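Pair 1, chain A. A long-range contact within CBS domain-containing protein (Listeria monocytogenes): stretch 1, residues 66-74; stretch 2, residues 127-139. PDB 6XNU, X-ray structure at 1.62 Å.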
# COMPACT_ATOMS: atom_id res chain seq x y z
N PHE A 66 -13.20 -9.29 19.66
CA PHE A 66 -12.64 -10.40 20.43
C PHE A 66 -13.10 -11.77 19.93
O PHE A 66 -12.52 -12.78 20.33
CB PHE A 66 -13.01 -10.23 21.92
CG PHE A 66 -14.43 -10.60 22.23
CD1 PHE A 66 -15.49 -9.90 21.65
CD2 PHE A 66 -14.72 -11.64 23.10
CE1 PHE A 66 -16.81 -10.24 21.94
CE2 PHE A 66 -16.03 -11.99 23.39
CZ PHE A 66 -17.08 -11.28 22.81
N GLU A 67 -14.14 -11.82 19.09
CA GLU A 67 -14.57 -13.04 18.43
C GLU A 67 -13.93 -13.21 17.06
O GLU A 67 -14.34 -14.10 16.31
CB GLU A 67 -16.09 -13.07 18.27
CG GLU A 67 -16.88 -12.96 19.57
CD GLU A 67 -18.37 -13.01 19.31
OE1 GLU A 67 -18.87 -14.08 18.90
OE2 GLU A 67 -19.04 -11.98 19.49
N PHE A 68 -12.95 -12.37 16.73
CA PHE A 68 -12.24 -12.42 15.45
C PHE A 68 -13.17 -12.15 14.26
O PHE A 68 -12.90 -12.60 13.14
CB PHE A 68 -11.49 -13.75 15.28
CG PHE A 68 -10.37 -13.90 16.25
CD1 PHE A 68 -10.64 -14.23 17.58
CD2 PHE A 68 -9.05 -13.66 15.88
CE1 PHE A 68 -9.62 -14.35 18.51
CE2 PHE A 68 -8.02 -13.78 16.80
CZ PHE A 68 -8.31 -14.12 18.13
N LYS A 69 -14.24 -11.39 14.49
CA LYS A 69 -15.06 -10.89 13.39
C LYS A 69 -14.51 -9.56 12.87
O LYS A 69 -13.97 -8.75 13.62
CB LYS A 69 -16.52 -10.72 13.83
CG LYS A 69 -17.18 -12.00 14.26
CD LYS A 69 -18.56 -11.70 14.84
CE LYS A 69 -19.13 -12.92 15.53
NZ LYS A 69 -19.03 -14.12 14.66
N LEU A 70 -14.69 -9.34 11.57
CA LEU A 70 -14.09 -8.21 10.87
C LEU A 70 -14.98 -6.97 10.98
O LEU A 70 -16.12 -6.99 10.52
CB LEU A 70 -13.87 -8.57 9.40
CG LEU A 70 -13.33 -7.46 8.50
CD1 LEU A 70 -11.90 -7.08 8.90
CD2 LEU A 70 -13.37 -7.91 7.07
N HIS A 71 -14.44 -5.89 11.54
CA HIS A 71 -15.17 -4.64 11.74
C HIS A 71 -14.66 -3.48 10.90
O HIS A 71 -15.44 -2.57 10.61
CB HIS A 71 -15.10 -4.20 13.21
CG HIS A 71 -15.98 -5.01 14.12
ND1 HIS A 71 -17.12 -4.49 14.71
CD2 HIS A 71 -15.89 -6.29 14.55
CE1 HIS A 71 -17.69 -5.42 15.45
NE2 HIS A 71 -16.97 -6.53 15.37
N GLY A 72 -13.40 -3.47 10.51
CA GLY A 72 -12.90 -2.30 9.82
C GLY A 72 -11.51 -2.53 9.27
O GLY A 72 -10.92 -3.60 9.45
N LEU A 73 -11.01 -1.51 8.59
CA LEU A 73 -9.68 -1.48 8.02
C LEU A 73 -9.01 -0.19 8.48
O LEU A 73 -9.67 0.85 8.57
CB LEU A 73 -9.72 -1.52 6.49
CG LEU A 73 -10.32 -2.77 5.83
CD1 LEU A 73 -10.49 -2.55 4.34
CD2 LEU A 73 -9.42 -3.97 6.11
N ILE A 74 -7.72 -0.26 8.79
CA ILE A 74 -7.01 0.90 9.31
C ILE A 74 -5.63 1.00 8.66
O ILE A 74 -4.99 -0.01 8.36
CB ILE A 74 -6.92 0.87 10.85
CG1 ILE A 74 -6.49 2.23 11.41
CG2 ILE A 74 -6.00 -0.24 11.33
CD1 ILE A 74 -6.59 2.31 12.94
N PRO A 127 -6.77 -3.03 -3.60
CA PRO A 127 -5.56 -3.85 -3.67
C PRO A 127 -5.69 -5.21 -3.01
O PRO A 127 -5.01 -6.16 -3.42
CB PRO A 127 -4.51 -2.98 -2.96
CG PRO A 127 -5.00 -1.58 -3.16
CD PRO A 127 -6.50 -1.67 -3.09
N PHE A 128 -6.51 -5.32 -1.97
CA PHE A 128 -6.86 -6.62 -1.41
C PHE A 128 -8.29 -6.54 -0.92
O PHE A 128 -8.83 -5.46 -0.68
CB PHE A 128 -5.94 -7.04 -0.26
CG PHE A 128 -6.09 -6.20 0.98
CD1 PHE A 128 -5.34 -5.04 1.13
CD2 PHE A 128 -6.96 -6.57 1.99
CE1 PHE A 128 -5.47 -4.26 2.26
CE2 PHE A 128 -7.10 -5.79 3.12
CZ PHE A 128 -6.35 -4.64 3.26
N VAL A 129 -8.88 -7.72 -0.77
CA VAL A 129 -10.23 -7.84 -0.24
C VAL A 129 -10.25 -8.91 0.83
O VAL A 129 -9.69 -10.00 0.64
CB VAL A 129 -11.26 -8.15 -1.35
CG1 VAL A 129 -12.66 -8.29 -0.75
CG2 VAL A 129 -11.25 -7.04 -2.37
N CYS A 130 -10.92 -8.61 1.93
CA CYS A 130 -10.96 -9.53 3.06
C CYS A 130 -11.93 -10.68 2.77
O CYS A 130 -12.96 -10.49 2.13
CB CYS A 130 -11.43 -8.77 4.29
SG CYS A 130 -10.14 -7.68 4.96
N VAL A 131 -11.57 -11.88 3.25
CA VAL A 131 -12.43 -13.06 3.18
C VAL A 131 -13.00 -13.31 4.57
O VAL A 131 -12.26 -13.28 5.57
CB VAL A 131 -11.66 -14.30 2.69
CG1 VAL A 131 -12.57 -15.51 2.58
CG2 VAL A 131 -10.99 -14.02 1.34
N VAL A 132 -14.32 -13.53 4.65
CA VAL A 132 -14.99 -13.79 5.92
C VAL A 132 -15.95 -14.94 5.71
O VAL A 132 -16.34 -15.25 4.59
CB VAL A 132 -15.75 -12.56 6.48
CG1 VAL A 132 -14.82 -11.34 6.64
CG2 VAL A 132 -16.95 -12.22 5.60
N ASP A 133 -16.33 -15.59 6.80
CA ASP A 133 -17.34 -16.63 6.67
C ASP A 133 -18.71 -16.00 6.93
O ASP A 133 -18.84 -14.78 7.10
CB ASP A 133 -16.97 -17.82 7.56
CG ASP A 133 -17.34 -17.62 8.99
OD1 ASP A 133 -17.68 -16.49 9.35
OD2 ASP A 133 -17.29 -18.61 9.76
N SER A 134 -19.77 -16.81 6.98
CA SER A 134 -21.11 -16.22 7.02
C SER A 134 -21.37 -15.43 8.30
O SER A 134 -22.25 -14.55 8.28
CB SER A 134 -22.17 -17.30 6.84
OG SER A 134 -21.83 -18.49 7.53
N ASP A 135 -20.65 -15.67 9.39
CA ASP A 135 -20.81 -14.88 10.60
C ASP A 135 -19.73 -13.81 10.76
O ASP A 135 -19.51 -13.31 11.87
CB ASP A 135 -20.89 -15.79 11.84
CG ASP A 135 -19.52 -16.26 12.36
OD1 ASP A 135 -18.55 -16.31 11.60
OD2 ASP A 135 -19.42 -16.61 13.56
N HIS A 136 -19.07 -13.44 9.66
CA HIS A 136 -18.08 -12.36 9.56
C HIS A 136 -16.77 -12.68 10.26
O HIS A 136 -15.95 -11.78 10.48
CB HIS A 136 -18.64 -11.03 10.08
CG HIS A 136 -19.59 -10.38 9.13
ND1 HIS A 136 -19.18 -9.73 7.99
CD2 HIS A 136 -20.95 -10.32 9.13
CE1 HIS A 136 -20.24 -9.28 7.33
NE2 HIS A 136 -21.32 -9.63 8.00
N HIS A 137 -16.52 -13.95 10.58
CA HIS A 137 -15.23 -14.35 11.11
C HIS A 137 -14.17 -14.16 10.03
O HIS A 137 -14.35 -14.61 8.89
CB HIS A 137 -15.30 -15.81 11.56
CG HIS A 137 -14.03 -16.35 12.11
ND1 HIS A 137 -13.08 -16.98 11.33
CD2 HIS A 137 -13.56 -16.40 13.39
CE1 HIS A 137 -12.08 -17.38 12.10
NE2 HIS A 137 -12.34 -17.04 13.35
N PHE A 138 -13.07 -13.51 10.41
CA PHE A 138 -12.02 -13.16 9.45
C PHE A 138 -11.22 -14.39 9.04
O PHE A 138 -10.67 -15.10 9.89
CB PHE A 138 -11.10 -12.11 10.07
CG PHE A 138 -9.96 -11.70 9.18
CD1 PHE A 138 -10.19 -11.23 7.90
CD2 PHE A 138 -8.66 -11.79 9.64
CE1 PHE A 138 -9.12 -10.85 7.09
CE2 PHE A 138 -7.59 -11.40 8.83
CZ PHE A 138 -7.83 -10.94 7.56
N GLU A 139 -11.12 -14.62 7.73
CA GLU A 139 -10.48 -15.82 7.21
C GLU A 139 -9.15 -15.57 6.52
O GLU A 139 -8.30 -16.47 6.49
CB GLU A 139 -11.41 -16.53 6.23
CG GLU A 139 -12.74 -16.98 6.87
CD GLU A 139 -12.56 -18.18 7.76
OE1 GLU A 139 -13.04 -18.16 8.91
OE2 GLU A 139 -11.93 -19.16 7.29

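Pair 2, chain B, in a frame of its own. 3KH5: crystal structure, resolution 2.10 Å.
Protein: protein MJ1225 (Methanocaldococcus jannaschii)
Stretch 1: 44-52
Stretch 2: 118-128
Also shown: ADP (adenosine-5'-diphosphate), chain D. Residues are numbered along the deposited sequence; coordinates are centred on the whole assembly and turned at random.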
# COMPACT_ATOMS: atom_id res chain seq x y z
N GLY B 44 -16.61 -18.28 11.75
CA GLY B 44 -17.59 -17.23 11.92
C GLY B 44 -18.47 -17.59 10.73
O GLY B 44 -18.66 -18.79 10.42
N ASN B 45 -18.98 -16.57 10.05
CA ASN B 45 -19.73 -16.74 8.80
C ASN B 45 -18.97 -16.23 7.56
O ASN B 45 -19.55 -16.15 6.47
CB ASN B 45 -21.07 -16.00 8.92
CG ASN B 45 -20.93 -14.65 9.61
OD1 ASN B 45 -21.81 -14.24 10.36
ND2 ASN B 45 -19.82 -13.96 9.37
N ASN B 46 -17.70 -15.89 7.75
CA ASN B 46 -16.84 -15.35 6.68
C ASN B 46 -17.27 -13.98 6.14
O ASN B 46 -16.87 -13.59 5.04
CB ASN B 46 -16.69 -16.37 5.52
CG ASN B 46 -15.27 -16.41 4.97
OD1 ASN B 46 -14.30 -16.28 5.72
ND2 ASN B 46 -15.15 -16.62 3.66
N LYS B 47 -18.07 -13.25 6.92
CA LYS B 47 -18.48 -11.92 6.51
C LYS B 47 -17.35 -10.92 6.69
O LYS B 47 -16.65 -10.94 7.70
CB LYS B 47 -19.71 -11.46 7.30
CG LYS B 47 -21.00 -12.15 6.88
CD LYS B 47 -22.15 -11.82 7.81
CE LYS B 47 -23.36 -12.68 7.48
NZ LYS B 47 -24.51 -12.43 8.40
N VAL B 48 -17.18 -10.05 5.69
CA VAL B 48 -16.18 -8.98 5.74
C VAL B 48 -16.62 -7.93 6.75
O VAL B 48 -17.66 -7.29 6.58
CB VAL B 48 -15.95 -8.33 4.36
CG1 VAL B 48 -14.96 -7.17 4.46
CG2 VAL B 48 -15.47 -9.36 3.35
N VAL B 49 -15.83 -7.76 7.80
CA VAL B 49 -16.13 -6.77 8.84
C VAL B 49 -15.05 -5.70 8.93
O VAL B 49 -15.19 -4.74 9.69
CB VAL B 49 -16.36 -7.42 10.23
CG1 VAL B 49 -17.55 -8.39 10.20
CG2 VAL B 49 -15.10 -8.12 10.74
N GLY B 50 -13.98 -5.85 8.16
CA GLY B 50 -12.89 -4.87 8.19
C GLY B 50 -11.82 -5.17 7.17
O GLY B 50 -11.92 -6.14 6.42
N ILE B 51 -10.80 -4.31 7.12
CA ILE B 51 -9.63 -4.51 6.26
C ILE B 51 -8.43 -3.81 6.92
O ILE B 51 -8.59 -2.77 7.56
CB ILE B 51 -9.89 -4.00 4.81
CG1 ILE B 51 -8.77 -4.45 3.86
CG2 ILE B 51 -10.11 -2.48 4.78
CD1 ILE B 51 -9.18 -4.47 2.39
N ILE B 52 -7.25 -4.41 6.78
CA ILE B 52 -6.04 -3.86 7.38
C ILE B 52 -4.90 -3.96 6.37
O ILE B 52 -4.68 -5.03 5.79
CB ILE B 52 -5.69 -4.57 8.72
CG1 ILE B 52 -4.52 -3.88 9.43
CG2 ILE B 52 -5.42 -6.07 8.53
CD1 ILE B 52 -4.97 -2.85 10.47
N ALA B 118 -10.28 -4.25 -3.52
CA ALA B 118 -11.60 -4.37 -2.91
C ALA B 118 -12.04 -5.82 -2.77
O ALA B 118 -11.98 -6.57 -3.75
CB ALA B 118 -12.63 -3.58 -3.72
N PRO B 119 -12.48 -6.22 -1.56
CA PRO B 119 -13.08 -7.54 -1.39
C PRO B 119 -14.30 -7.70 -2.29
O PRO B 119 -15.07 -6.75 -2.47
CB PRO B 119 -13.49 -7.55 0.09
CG PRO B 119 -12.59 -6.56 0.73
CD PRO B 119 -12.44 -5.48 -0.29
N ILE B 120 -14.46 -8.88 -2.87
CA ILE B 120 -15.67 -9.20 -3.62
C ILE B 120 -16.52 -10.06 -2.70
O ILE B 120 -16.06 -11.07 -2.17
CB ILE B 120 -15.36 -9.94 -4.94
CG1 ILE B 120 -14.59 -9.01 -5.88
CG2 ILE B 120 -16.64 -10.40 -5.62
CD1 ILE B 120 -13.63 -9.74 -6.81
N VAL B 121 -17.77 -9.63 -2.49
CA VAL B 121 -18.65 -10.30 -1.54
C VAL B 121 -19.95 -10.76 -2.19
O VAL B 121 -20.35 -10.25 -3.24
CB VAL B 121 -19.00 -9.40 -0.31
CG1 VAL B 121 -17.74 -8.94 0.41
CG2 VAL B 121 -19.86 -8.20 -0.71
N ASN B 122 -20.60 -11.74 -1.56
CA ASN B 122 -21.92 -12.15 -2.01
C ASN B 122 -23.00 -11.31 -1.33
O ASN B 122 -22.70 -10.28 -0.71
CB ASN B 122 -22.15 -13.66 -1.82
CG ASN B 122 -22.12 -14.09 -0.36
OD1 ASN B 122 -22.24 -13.28 0.56
ND2 ASN B 122 -21.98 -15.39 -0.14
N ASP B 123 -24.25 -11.73 -1.46
CA ASP B 123 -25.37 -10.97 -0.92
C ASP B 123 -25.41 -10.95 0.62
O ASP B 123 -26.03 -10.06 1.20
CB ASP B 123 -26.71 -11.42 -1.52
CG ASP B 123 -27.01 -10.74 -2.86
OD1 ASP B 123 -26.23 -9.85 -3.28
OD2 ASP B 123 -28.03 -11.09 -3.49
N GLU B 124 -24.73 -11.90 1.26
CA GLU B 124 -24.63 -11.93 2.72
C GLU B 124 -23.38 -11.20 3.23
O GLU B 124 -23.09 -11.24 4.43
CB GLU B 124 -24.61 -13.37 3.27
CG GLU B 124 -24.90 -14.48 2.27
CD GLU B 124 -26.33 -14.49 1.76
OE1 GLU B 124 -26.53 -14.85 0.58
OE2 GLU B 124 -27.25 -14.14 2.53
N ASN B 125 -22.66 -10.54 2.33
CA ASN B 125 -21.39 -9.87 2.66
C ASN B 125 -20.26 -10.85 3.02
O ASN B 125 -19.26 -10.47 3.63
CB ASN B 125 -21.59 -8.81 3.76
CG ASN B 125 -20.44 -7.81 3.84
OD1 ASN B 125 -20.06 -7.20 2.84
ND2 ASN B 125 -19.89 -7.65 5.04
N GLN B 126 -20.44 -12.11 2.62
CA GLN B 126 -19.42 -13.14 2.81
C GLN B 126 -18.33 -12.96 1.77
O GLN B 126 -18.61 -12.65 0.62
CB GLN B 126 -20.04 -14.54 2.68
CG GLN B 126 -20.98 -14.95 3.82
CD GLN B 126 -21.57 -16.35 3.62
OE1 GLN B 126 -22.30 -16.60 2.66
NE2 GLN B 126 -21.25 -17.26 4.54
N LEU B 127 -17.08 -13.16 2.19
CA LEU B 127 -15.95 -12.99 1.28
C LEU B 127 -15.96 -14.06 0.19
O LEU B 127 -16.01 -15.26 0.48
CB LEU B 127 -14.62 -13.02 2.04
CG LEU B 127 -13.37 -12.72 1.20
CD1 LEU B 127 -13.33 -11.26 0.77
CD2 LEU B 127 -12.12 -13.08 1.97
N ILE B 128 -15.91 -13.61 -1.07
CA ILE B 128 -15.87 -14.50 -2.23
C ILE B 128 -14.47 -14.49 -2.83
O ILE B 128 -13.86 -15.55 -3.04
CB ILE B 128 -16.94 -14.09 -3.29
CG1 ILE B 128 -18.37 -14.42 -2.79
CG2 ILE B 128 -16.68 -14.75 -4.65
CD1 ILE B 128 -18.53 -15.82 -2.16
PB ADP D . -4.86 1.46 -1.21
O1B ADP D . -4.79 2.81 -1.83
O2B ADP D . -3.62 0.51 -1.67
O3B ADP D . -6.20 0.63 -1.58
PA ADP D . -3.45 1.58 1.03
O1A ADP D . -2.77 2.85 1.35
O2A ADP D . -3.03 0.29 1.94
O3A ADP D . -4.89 1.49 0.38
O5' ADP D . -4.40 1.89 2.35
C5' ADP D . -4.88 3.21 2.74
C4' ADP D . -6.10 3.13 3.72
O4' ADP D . -7.26 2.70 2.94
C3' ADP D . -5.94 2.14 4.89
O3' ADP D . -6.51 2.72 6.07
C2' ADP D . -6.75 0.92 4.43
O2' ADP D . -7.29 0.18 5.53
C1' ADP D . -7.88 1.59 3.64
N9 ADP D . -8.46 0.65 2.64
C8 ADP D . -7.83 -0.10 1.72
N7 ADP D . -8.74 -0.80 1.02
C5 ADP D . -9.94 -0.48 1.50
C6 ADP D . -11.24 -0.86 1.19
N6 ADP D . -11.48 -1.74 0.22
N1 ADP D . -12.25 -0.32 1.89
C2 ADP D . -12.04 0.55 2.86
N3 ADP D . -10.81 0.94 3.18
C4 ADP D . -9.76 0.44 2.52

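Both pairs set a loop and the strand after it against a beta hairpin. Fourteen central residues superpose with an RMSD of 0.6 Å. In pair 1, strand 70-74 runs nearly antiparallel to strand 128-132, at 172° with a closest axis approach of 9.7 Å. In pair 2 the angle between strands 48-52 and 118-121 is 160° and the approach 9.5 Å. At this spacing side chains, not backbone hydrogen bonds, fill the space between the two strands.

The backbones meet at a single bridge. It joins A:Lys69 to A:His137 in pair 1 and the matching B:Lys47 to B:Gln126 in pair 2. Two hydrogen bonds flank it. A:Phe138 N donates to A:Phe68 O at 2.9 Å, and A:Leu70 N donates to A:His136 O at 3.0 Å. In pair 2, B:Leu127 N donates to B:Asn46 O at 2.9 Å, and B:Val48 N donates to B:Asn125 O at 3.0 Å. CA-H...O contacts accompany these bonds in both pairs.

The hairpin turns are also alike. Each is a type I turn, A:Asp133 to A:His136 and B:Asn122 to B:Asn125. The first side chain accepts from the backbone beyond it. A:His137 N donates to A:Asp133 OD1 at 3.1 Å, and B:Gln126 N donates to B:Asn122 OD1 at 3.0 Å. An acid and an amide thus serve the same acceptor role.

The apolar centre is A:Leu70 in pair 1 and B:Val48 in pair 2. Their side-chain centres fall 0.6 Å apart. A:Leu70 CD2 lies 3.5 Å from A:Cys130 CB and 3.7 Å from A:Val132 CG1. The shorter B:Val48 reaches the matching residues through CG2, which lies 4.2 Å from B:Pro119 CB and 3.7 Å from B:Val121 CG1. B:Val48 CG2 also lies 3.9 Å from B:Leu127 CD1.

Further along, A:Leu73 matches B:Ile51. A:Leu73 CD2 packs 4.0 Å from A:Cys130 SG and approaches the ring edge of A:Phe128, with CE2 at 4.2 Å. B:Ile51 CD1 lies 4.3 Å from B:Pro119 CG. Here ADP adds a neighbour: B:Ile51 CG2 is 3.7 Å from ADP C4, and B:Pro119 CD is 3.9 Å from ADP N6. Between the two apolar positions, the CA atoms of A:Gly72 and B:Gly50 fall 0.1 Å apart after superposition.

The polar margin differs most. A:Lys69 NZ forms a salt bridge with A:Asp135 OD2 at 2.7 Å and donates to A:Asp135 O at 2.9 Å. B:Lys47 is extended, with chi2 to chi4 all t, and makes no salt bridge with B:Glu124; its CG lies 3.3 Å from B:Glu124 O. Pair 2 instead adds amide links. B:Gln126 NE2 donates to B:Asn45 O at 2.8 Å, and B:Asn125 ND2 makes a weak bond to B:Val48 O at 2.7 Å. At the position of B:Gln126, A:His137 places CD2 3.8 Å from A:Glu67 O, while its ND1 donates to A:Glu139 OE1 at 2.7 Å. Despite these differences, the buried areas are similar, 488 and 478 Å².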